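Local coordinates for putative lipoprotein (Bacteroides thetaiotaomicron, PDB 4Q1Z) that is a putative lipoprotein of the DUF4876 family whose function is unknown, built from two beta-rich domains, at residues Q213-F225 against P384-H398. Sequence-based numbering, arbitrary orientation.
Sequences QSPIDGSSSEFEF and PVMRRNGAKMPSWNH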
ATOM      1  N   GLN A 213     -17.570 -12.821  18.029  1.00 60.53           N
ATOM      2  CA  GLN A 213     -18.185 -11.764  17.206  1.00 59.85           C
ATOM      3  C   GLN A 213     -17.129 -10.908  16.491  1.00 63.65           C
ATOM      4  O   GLN A 213     -17.472  -9.892  15.869  1.00 64.51           O
ATOM      5  CB  GLN A 213     -19.105 -10.866  18.060  1.00 61.33           C
ATOM      6  CG  GLN A 213     -20.412 -11.534  18.535  1.00 62.82           C
ATOM      7  CD  GLN A 213     -20.224 -12.518  19.660  1.00 76.32           C
ATOM      8  OE1 GLN A 213     -19.543 -12.258  20.654  1.00 73.80           O
ATOM      9  NE2 GLN A 213     -20.822 -13.679  19.519  1.00 73.65           N
ATOM     10  N   SER A 214     -15.846 -11.314  16.548  1.00 58.97           N
ATOM     11  CA  SER A 214     -14.790 -10.597  15.820  1.00 56.25           C
ATOM     12  C   SER A 214     -15.001 -10.862  14.328  1.00 60.86           C
ATOM     13  O   SER A 214     -15.422 -11.969  13.984  1.00 62.74           O
ATOM     14  CB  SER A 214     -13.408 -11.045  16.277  1.00 56.67           C
ATOM     15  OG  SER A 214     -12.408 -10.329  15.578  1.00 62.50           O
ATOM     16  N   PRO A 215     -14.797  -9.878  13.429  1.00 55.56           N
ATOM     17  CA  PRO A 215     -15.082 -10.125  12.006  1.00 55.06           C
ATOM     18  C   PRO A 215     -14.107 -11.068  11.288  1.00 59.66           C
ATOM     19  O   PRO A 215     -14.440 -11.554  10.203  1.00 60.14           O
ATOM     20  CB  PRO A 215     -14.991  -8.728  11.393  1.00 55.25           C
ATOM     21  CG  PRO A 215     -14.068  -7.987  12.279  1.00 58.12           C
ATOM     22  CD  PRO A 215     -14.350  -8.484  13.654  1.00 54.78           C
ATOM     23  N   ILE A 216     -12.911 -11.305  11.857  1.00 55.32           N
ATOM     24  CA  ILE A 216     -11.874 -12.111  11.198  1.00 54.82           C
ATOM     25  C   ILE A 216     -11.228 -13.170  12.115  1.00 59.31           C
ATOM     26  O   ILE A 216     -11.319 -13.108  13.347  1.00 57.95           O
ATOM     27  CB  ILE A 216     -10.744 -11.167  10.637  1.00 55.82           C
ATOM     28  CG1 ILE A 216     -10.308 -10.111  11.693  1.00 54.78           C
ATOM     29  CG2 ILE A 216     -11.161 -10.492   9.330  1.00 55.87           C
ATOM     30  CD1 ILE A 216      -8.945 -10.077  11.989  1.00 59.85           C
ATOM     31  N   ASP A 217     -10.536 -14.126  11.451  1.00 56.73           N
ATOM     32  CA  ASP A 217      -9.632 -15.140  11.991  1.00 56.88           C
ATOM     33  C   ASP A 217      -8.265 -14.669  11.519  1.00 59.82           C
ATOM     34  O   ASP A 217      -7.989 -14.741  10.322  1.00 59.93           O
ATOM     35  CB  ASP A 217     -10.001 -16.574  11.495  1.00 59.85           C
ATOM     36  CG  ASP A 217      -8.967 -17.680  11.721  1.00 67.27           C
ATOM     37  OD1 ASP A 217      -7.928 -17.407  12.343  1.00 67.24           O
ATOM     38  OD2 ASP A 217      -9.174 -18.798  11.220  1.00 73.78           O
ATOM     39  N   GLY A 218      -7.457 -14.112  12.419  1.00 54.90           N
ATOM     40  CA  GLY A 218      -6.153 -13.570  12.042  1.00 52.69           C
ATOM     41  C   GLY A 218      -5.003 -14.559  12.015  1.00 56.28           C
ATOM     42  O   GLY A 218      -3.850 -14.147  11.861  1.00 54.56           O
ATOM     43  N   SER A 219      -5.299 -15.872  12.128  1.00 54.98           N
ATOM     44  CA  SER A 219      -4.266 -16.914  12.207  1.00 55.81           C
ATOM     45  C   SER A 219      -3.413 -17.041  10.944  1.00 57.73           C
ATOM     46  O   SER A 219      -2.227 -17.342  11.084  1.00 55.19           O
ATOM     47  CB  SER A 219      -4.850 -18.276  12.596  1.00 61.06           C
ATOM     48  OG  SER A 219      -5.798 -18.766  11.659  1.00 73.49           O
ATOM     49  N   SER A 220      -3.984 -16.792   9.734  1.00 56.44           N
ATOM     50  CA  SER A 220      -3.249 -16.939   8.461  1.00 56.03           C
ATOM     51  C   SER A 220      -2.473 -15.678   8.055  1.00 59.06           C
ATOM     52  O   SER A 220      -1.913 -15.642   6.954  1.00 60.58           O
ATOM     53  CB  SER A 220      -4.174 -17.370   7.327  1.00 58.89           C
ATOM     54  OG  SER A 220      -5.128 -16.358   7.056  1.00 65.33           O
ATOM     55  N   SER A 221      -2.395 -14.670   8.944  1.00 53.63           N
ATOM     56  CA  SER A 221      -1.601 -13.449   8.716  1.00 50.70           C
ATOM     57  C   SER A 221      -0.160 -13.850   8.480  1.00 52.91           C
ATOM     58  O   SER A 221       0.328 -14.745   9.163  1.00 52.39           O
ATOM     59  CB  SER A 221      -1.685 -12.511   9.923  1.00 50.91           C
ATOM     60  OG  SER A 221      -2.988 -12.009  10.169  1.00 52.77           O
ATOM     61  N   GLU A 222       0.510 -13.224   7.508  1.00 49.96           N
ATOM     62  CA  GLU A 222       1.917 -13.494   7.186  1.00 49.61           C
ATOM     63  C   GLU A 222       2.805 -13.075   8.349  1.00 51.75           C
ATOM     64  O   GLU A 222       3.687 -13.825   8.769  1.00 52.43           O
ATOM     65  CB  GLU A 222       2.324 -12.734   5.904  1.00 50.59           C
ATOM     66  CG  GLU A 222       1.765 -13.315   4.610  1.00 54.31           C
ATOM     67  CD  GLU A 222       0.286 -13.108   4.362  1.00 66.06           C
ATOM     68  OE1 GLU A 222      -0.240 -12.022   4.695  1.00 56.54           O
ATOM     69  OE2 GLU A 222      -0.340 -14.028   3.795  1.00 66.31           O
ATOM     70  N   PHE A 223       2.534 -11.881   8.890  1.00 47.22           N
ATOM     71  CA  PHE A 223       3.287 -11.279   9.987  1.00 47.30           C
ATOM     72  C   PHE A 223       2.404 -10.891  11.167  1.00 51.48           C
ATOM     73  O   PHE A 223       1.179 -10.837  11.054  1.00 51.67           O
ATOM     74  CB  PHE A 223       4.076 -10.043   9.495  1.00 48.69           C
ATOM     75  CG  PHE A 223       5.352 -10.417   8.788  1.00 51.68           C
ATOM     76  CD1 PHE A 223       5.342 -10.776   7.448  1.00 56.82           C
ATOM     77  CD2 PHE A 223       6.547 -10.508   9.487  1.00 54.90           C
ATOM     78  CE1 PHE A 223       6.513 -11.192   6.811  1.00 58.86           C
ATOM     79  CE2 PHE A 223       7.708 -10.943   8.859  1.00 59.03           C
ATOM     80  CZ  PHE A 223       7.691 -11.264   7.521  1.00 58.25           C
ATOM     81  N   GLU A 224       3.049 -10.663  12.318  1.00 47.36           N
ATOM     82  CA  GLU A 224       2.417 -10.201  13.540  1.00 45.42           C
ATOM     83  C   GLU A 224       3.374  -9.353  14.336  1.00 46.98           C
ATOM     84  O   GLU A 224       4.574  -9.511  14.206  1.00 45.06           O
ATOM     85  CB  GLU A 224       1.875 -11.347  14.387  1.00 47.48           C
ATOM     86  CG  GLU A 224       2.913 -12.289  14.955  1.00 50.90           C
ATOM     87  CD  GLU A 224       2.354 -13.221  15.999  1.00 53.07           C
ATOM     88  OE1 GLU A 224       1.200 -13.010  16.431  1.00 48.68           O
ATOM     89  OE2 GLU A 224       3.064 -14.178  16.374  1.00 53.78           O
ATOM     90  N   PHE A 225       2.827  -8.420  15.126  1.00 44.97           N
ATOM     91  CA  PHE A 225       3.565  -7.536  16.025  1.00 44.15           C
ATOM     92  C   PHE A 225       3.653  -8.188  17.410  1.00 51.44           C
ATOM     93  O   PHE A 225       3.040  -7.687  18.359  1.00 52.99           O
ATOM     94  CB  PHE A 225       2.867  -6.178  16.117  1.00 44.70           C
ATOM     95  CG  PHE A 225       2.806  -5.382  14.842  1.00 45.29           C
ATOM     96  CD1 PHE A 225       3.924  -4.693  14.379  1.00 46.54           C
ATOM     97  CD2 PHE A 225       1.604  -5.226  14.159  1.00 47.38           C
ATOM     98  CE1 PHE A 225       3.859  -3.910  13.218  1.00 47.04           C
ATOM     99  CE2 PHE A 225       1.532  -4.422  13.004  1.00 49.73           C
ATOM    100  CZ  PHE A 225       2.668  -3.779  12.538  1.00 46.96           C
ATOM    101  N   PRO A 384     -14.707  -5.883   8.113  1.00 53.33           N
ATOM    102  CA  PRO A 384     -13.335  -6.294   7.748  1.00 51.55           C
ATOM    103  C   PRO A 384     -13.276  -7.653   7.084  1.00 54.29           C
ATOM    104  O   PRO A 384     -14.000  -8.571   7.476  1.00 54.63           O
ATOM    105  CB  PRO A 384     -12.604  -6.289   9.088  1.00 52.29           C
ATOM    106  CG  PRO A 384     -13.349  -5.289   9.876  1.00 55.83           C
ATOM    107  CD  PRO A 384     -14.772  -5.541   9.546  1.00 52.74           C
ATOM    108  N   VAL A 385     -12.480  -7.728   6.003  1.00 49.45           N
ATOM    109  CA  VAL A 385     -12.234  -8.948   5.226  1.00 49.41           C
ATOM    110  C   VAL A 385     -10.739  -9.045   4.981  1.00 53.94           C
ATOM    111  O   VAL A 385     -10.113  -8.037   4.663  1.00 51.78           O
ATOM    112  CB  VAL A 385     -13.054  -9.014   3.896  1.00 52.72           C
ATOM    113  CG1 VAL A 385     -12.604 -10.178   3.014  1.00 52.60           C
ATOM    114  CG2 VAL A 385     -14.559  -9.117   4.170  1.00 53.07           C
HETATM  115  N   MSE A 386     -10.165 -10.254   5.139  1.00 52.93           N
HETATM  116  CA  MSE A 386      -8.751 -10.511   4.844  1.00 51.05           C
HETATM  117  C   MSE A 386      -8.616 -11.070   3.423  1.00 59.53           C
HETATM  118  O   MSE A 386      -9.302 -12.048   3.081  1.00 61.91           O
HETATM  119  CB  MSE A 386      -8.143 -11.467   5.861  1.00 51.75           C
HETATM  120  CG  MSE A 386      -7.575 -10.752   7.069  1.00 55.06           C
HETATM  121 SE   MSE A 386      -7.327 -12.018   8.494  0.75 61.35          SE
HETATM  122  CE  MSE A 386      -5.750 -12.979   7.940  1.00 58.29           C
ATOM    123  N   ARG A 387      -7.740 -10.439   2.595  1.00 55.16           N
ATOM    124  CA  ARG A 387      -7.477 -10.803   1.200  1.00 55.30           C
ATOM    125  C   ARG A 387      -8.773 -10.618   0.357  1.00 60.06           C
ATOM    126  O   ARG A 387      -9.158 -11.477  -0.440  1.00 61.38           O
ATOM    127  CB  ARG A 387      -6.881 -12.230   1.084  1.00 56.84           C
ATOM    128  CG  ARG A 387      -5.484 -12.355   1.698  1.00 64.01           C
ATOM    129  CD  ARG A 387      -4.978 -13.782   1.719  1.00 64.48           C
ATOM    130  NE  ARG A 387      -3.866 -13.921   2.658  1.00 67.38           N
ATOM    131  CZ  ARG A 387      -3.950 -14.480   3.859  1.00 67.51           C
ATOM    132  NH1 ARG A 387      -5.087 -15.027   4.264  1.00 48.39           N
ATOM    133  NH2 ARG A 387      -2.886 -14.532   4.651  1.00 48.47           N
ATOM    134  N   ARG A 388      -9.436  -9.464   0.543  1.00 55.63           N
ATOM    135  CA  ARG A 388     -10.647  -9.093  -0.188  1.00 56.05           C
ATOM    136  C   ARG A 388     -10.306  -8.939  -1.678  1.00 60.49           C
ATOM    137  O   ARG A 388      -9.163  -8.603  -2.004  1.00 60.03           O
ATOM    138  CB  ARG A 388     -11.242  -7.784   0.385  1.00 54.49           C
ATOM    139  CG  ARG A 388     -12.664  -7.470  -0.090  1.00 55.82           C
ATOM    140  CD  ARG A 388     -13.065  -6.030   0.142  1.00 47.74           C
ATOM    141  NE  ARG A 388     -13.038  -5.676   1.560  1.00 55.80           N
ATOM    142  CZ  ARG A 388     -14.070  -5.782   2.391  1.00 68.68           C
ATOM    143  NH1 ARG A 388     -15.240  -6.241   1.956  1.00 62.61           N
ATOM    144  NH2 ARG A 388     -13.945  -5.427   3.660  1.00 46.03           N
ATOM    145  N   ASN A 389     -11.295  -9.201  -2.570  1.00 57.83           N
ATOM    146  CA  ASN A 389     -11.193  -9.133  -4.040  1.00 57.64           C
ATOM    147  C   ASN A 389     -10.045  -9.997  -4.564  1.00 62.59           C
ATOM    148  O   ASN A 389      -9.278  -9.543  -5.418  1.00 63.53           O
ATOM    149  CB  ASN A 389     -11.034  -7.687  -4.571  1.00 51.93           C
ATOM    150  CG  ASN A 389     -11.876  -6.641  -3.915  1.00 66.49           C
ATOM    151  OD1 ASN A 389     -13.071  -6.823  -3.669  1.00 56.07           O
ATOM    152  ND2 ASN A 389     -11.272  -5.488  -3.671  1.00 63.86           N
ATOM    153  N   GLY A 390      -9.933 -11.210  -4.027  1.00 57.87           N
ATOM    154  CA  GLY A 390      -8.943 -12.196  -4.429  1.00 57.14           C
ATOM    155  C   GLY A 390      -7.484 -11.809  -4.338  1.00 60.21           C
ATOM    156  O   GLY A 390      -6.706 -12.177  -5.216  1.00 61.24           O
ATOM    157  N   ALA A 391      -7.082 -11.088  -3.291  1.00 55.22           N
ATOM    158  CA  ALA A 391      -5.661 -10.806  -3.085  1.00 53.88           C
ATOM    159  C   ALA A 391      -4.971 -12.149  -2.746  1.00 61.42           C
ATOM    160  O   ALA A 391      -5.553 -12.977  -2.034  1.00 63.16           O
ATOM    161  CB  ALA A 391      -5.489  -9.788  -1.977  1.00 53.01           C
ATOM    162  N   LYS A 392      -3.810 -12.429  -3.348  1.00 58.02           N
ATOM    163  CA  LYS A 392      -3.160 -13.727  -3.169  1.00 57.48           C
ATOM    164  C   LYS A 392      -2.172 -13.760  -1.993  1.00 57.39           C
ATOM    165  O   LYS A 392      -1.459 -12.796  -1.715  1.00 54.44           O
ATOM    166  CB  LYS A 392      -2.462 -14.169  -4.473  1.00 60.21           C
HETATM  167  N   MSE A 393      -2.135 -14.903  -1.313  1.00 53.71           N
HETATM  168  CA  MSE A 393      -1.240 -15.161  -0.186  1.00 51.41           C
HETATM  169  C   MSE A 393       0.157 -15.521  -0.746  1.00 60.67           C
HETATM  170  O   MSE A 393       0.220 -16.373  -1.637  1.00 62.06           O
HETATM  171  CB  MSE A 393      -1.827 -16.301   0.660  1.00 52.26           C
HETATM  172  CG  MSE A 393      -0.916 -16.805   1.754  1.00 55.17           C
HETATM  173 SE   MSE A 393      -1.524 -18.526   2.403  0.75 59.61          SE
HETATM  174  CE  MSE A 393      -2.906 -17.968   3.546  1.00 56.01           C
ATOM    175  N   PRO A 394       1.275 -14.902  -0.262  1.00 58.53           N
ATOM    176  CA  PRO A 394       2.601 -15.247  -0.812  1.00 59.04           C
ATOM    177  C   PRO A 394       2.994 -16.673  -0.483  1.00 66.62           C
ATOM    178  O   PRO A 394       2.619 -17.178   0.573  1.00 68.39           O
ATOM    179  CB  PRO A 394       3.542 -14.242  -0.148  1.00 59.13           C
ATOM    180  CG  PRO A 394       2.849 -13.830   1.081  1.00 62.30           C
ATOM    181  CD  PRO A 394       1.388 -13.877   0.800  1.00 58.41           C
ATOM    182  N   SER A 395       3.754 -17.308  -1.375  1.00 64.24           N
ATOM    183  CA  SER A 395       4.198 -18.705  -1.239  1.00 65.62           C
ATOM    184  C   SER A 395       4.925 -19.018   0.094  1.00 68.77           C
ATOM    185  O   SER A 395       4.890 -20.167   0.529  1.00 69.36           O
ATOM    186  CB  SER A 395       5.108 -19.086  -2.404  1.00 68.05           C
ATOM    187  OG  SER A 395       6.171 -18.158  -2.532  1.00 75.18           O
ATOM    188  N   TRP A 396       5.573 -18.010   0.725  1.00 63.85           N
ATOM    189  CA  TRP A 396       6.348 -18.153   1.972  1.00 63.13           C
ATOM    190  C   TRP A 396       5.495 -18.029   3.281  1.00 67.65           C
ATOM    191  O   TRP A 396       6.067 -17.990   4.381  1.00 67.81           O
ATOM    192  CB  TRP A 396       7.519 -17.142   2.005  1.00 60.38           C
ATOM    193  CG  TRP A 396       7.160 -15.713   1.672  1.00 59.26           C
ATOM    194  CD1 TRP A 396       7.388 -15.068   0.494  1.00 61.70           C
ATOM    195  CD2 TRP A 396       6.577 -14.741   2.557  1.00 57.48           C
ATOM    196  NE1 TRP A 396       6.963 -13.765   0.576  1.00 59.94           N
ATOM    197  CE2 TRP A 396       6.461 -13.534   1.831  1.00 60.56           C
ATOM    198  CE3 TRP A 396       6.104 -14.781   3.883  1.00 57.97           C
ATOM    199  CZ2 TRP A 396       5.886 -12.376   2.386  1.00 58.40           C
ATOM    200  CZ3 TRP A 396       5.543 -13.633   4.434  1.00 57.90           C
ATOM    201  CH2 TRP A 396       5.441 -12.450   3.692  1.00 57.78           C
ATOM    202  N   ASN A 397       4.150 -17.979   3.165  1.00 62.70           N
ATOM    203  CA  ASN A 397       3.252 -17.922   4.318  1.00 61.24           C
ATOM    204  C   ASN A 397       3.422 -19.179   5.171  1.00 63.05           C
ATOM    205  O   ASN A 397       3.417 -20.288   4.645  1.00 63.51           O
ATOM    206  CB  ASN A 397       1.797 -17.754   3.867  1.00 61.04           C
ATOM    207  CG  ASN A 397       0.774 -17.828   4.981  1.00 69.14           C
ATOM    208  OD1 ASN A 397       0.518 -18.892   5.530  1.00 64.55           O
ATOM    209  ND2 ASN A 397       0.088 -16.730   5.264  1.00 51.46           N
ATOM    210  N   HIS A 398       3.533 -18.982   6.492  1.00 58.35           N
ATOM    211  CA  HIS A 398       3.742 -19.998   7.538  1.00 57.80           C
ATOM    212  C   HIS A 398       2.774 -21.195   7.470  1.00 65.46           C
ATOM    213  O   HIS A 398       3.155 -22.282   7.909  1.00 69.07           O
ATOM    214  CB  HIS A 398       3.656 -19.350   8.934  1.00 56.52           C
ATOM    215  CG  HIS A 398       2.333 -18.712   9.255  1.00 58.47           C
ATOM    216  ND1 HIS A 398       1.314 -19.423   9.880  1.00 60.89           N
ATOM    217  CD2 HIS A 398       1.908 -17.447   9.040  1.00 57.45           C
ATOM    218  CE1 HIS A 398       0.313 -18.569  10.016  1.00 58.49           C
ATOM    219  NE2 HIS A 398       0.624 -17.370   9.536  1.00 57.10           N
TER
HETATM  220  O   HOH W   1     -14.578 -11.119   7.648  1.00 64.15           O
HETATM  221  O   HOH W   2      -2.140 -11.856   2.153  1.00 46.13           O
HETATM  222  O   HOH W   3       4.142 -16.093   7.111  1.00 58.97           O
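Two acceptors, Ser220 O and Glu222 OE2, are each shared by the same two donors, Arg387 NH2 and Asn397 ND2. Arg387 grips Ser220 end-on: NH1 meets OG in a nearly straight bond (176°), while NH2 lies 2.7 Å from the carbonyl O, above the carbonyl plane, and Asn397 ND2 takes the other face of that carbonyl. Asn397 OD1 bonds to Thr399 OG1, which helps to hold the amide. At Glu222 both nitrogens come from one face, and Arg387 NH2 closes a salt bridge of 2.7 Å to OE2, on the syn side but tilted well out of the carboxylate plane; carboxylate and guanidinium are almost perpendicular (86°). Glu222 is bent at chi2 (73°), which turns the buried carboxylate back toward these donors; its OE1 is bound by Ile197 N. Nearer the backbone, Glu222 CB lies 3.7 Å from Trp396 CZ3. Next to this cluster, His398 NE2 donates to Ser221 O at 2.7 Å, at the ring edge. Selenomethionine Met386 SE sits 3.3 Å from Asp217 O, and Pro215 CG packs on Pro384 CG at 3.7 Å. Water 1 links these prolines' carbonyls. Side chains thus clamp a loop's carbonyls and a buried carboxylate, fastening the C-terminal tail after edge strand 378-382 across the loop entering strand 223-224 of the large mixed beta sheet.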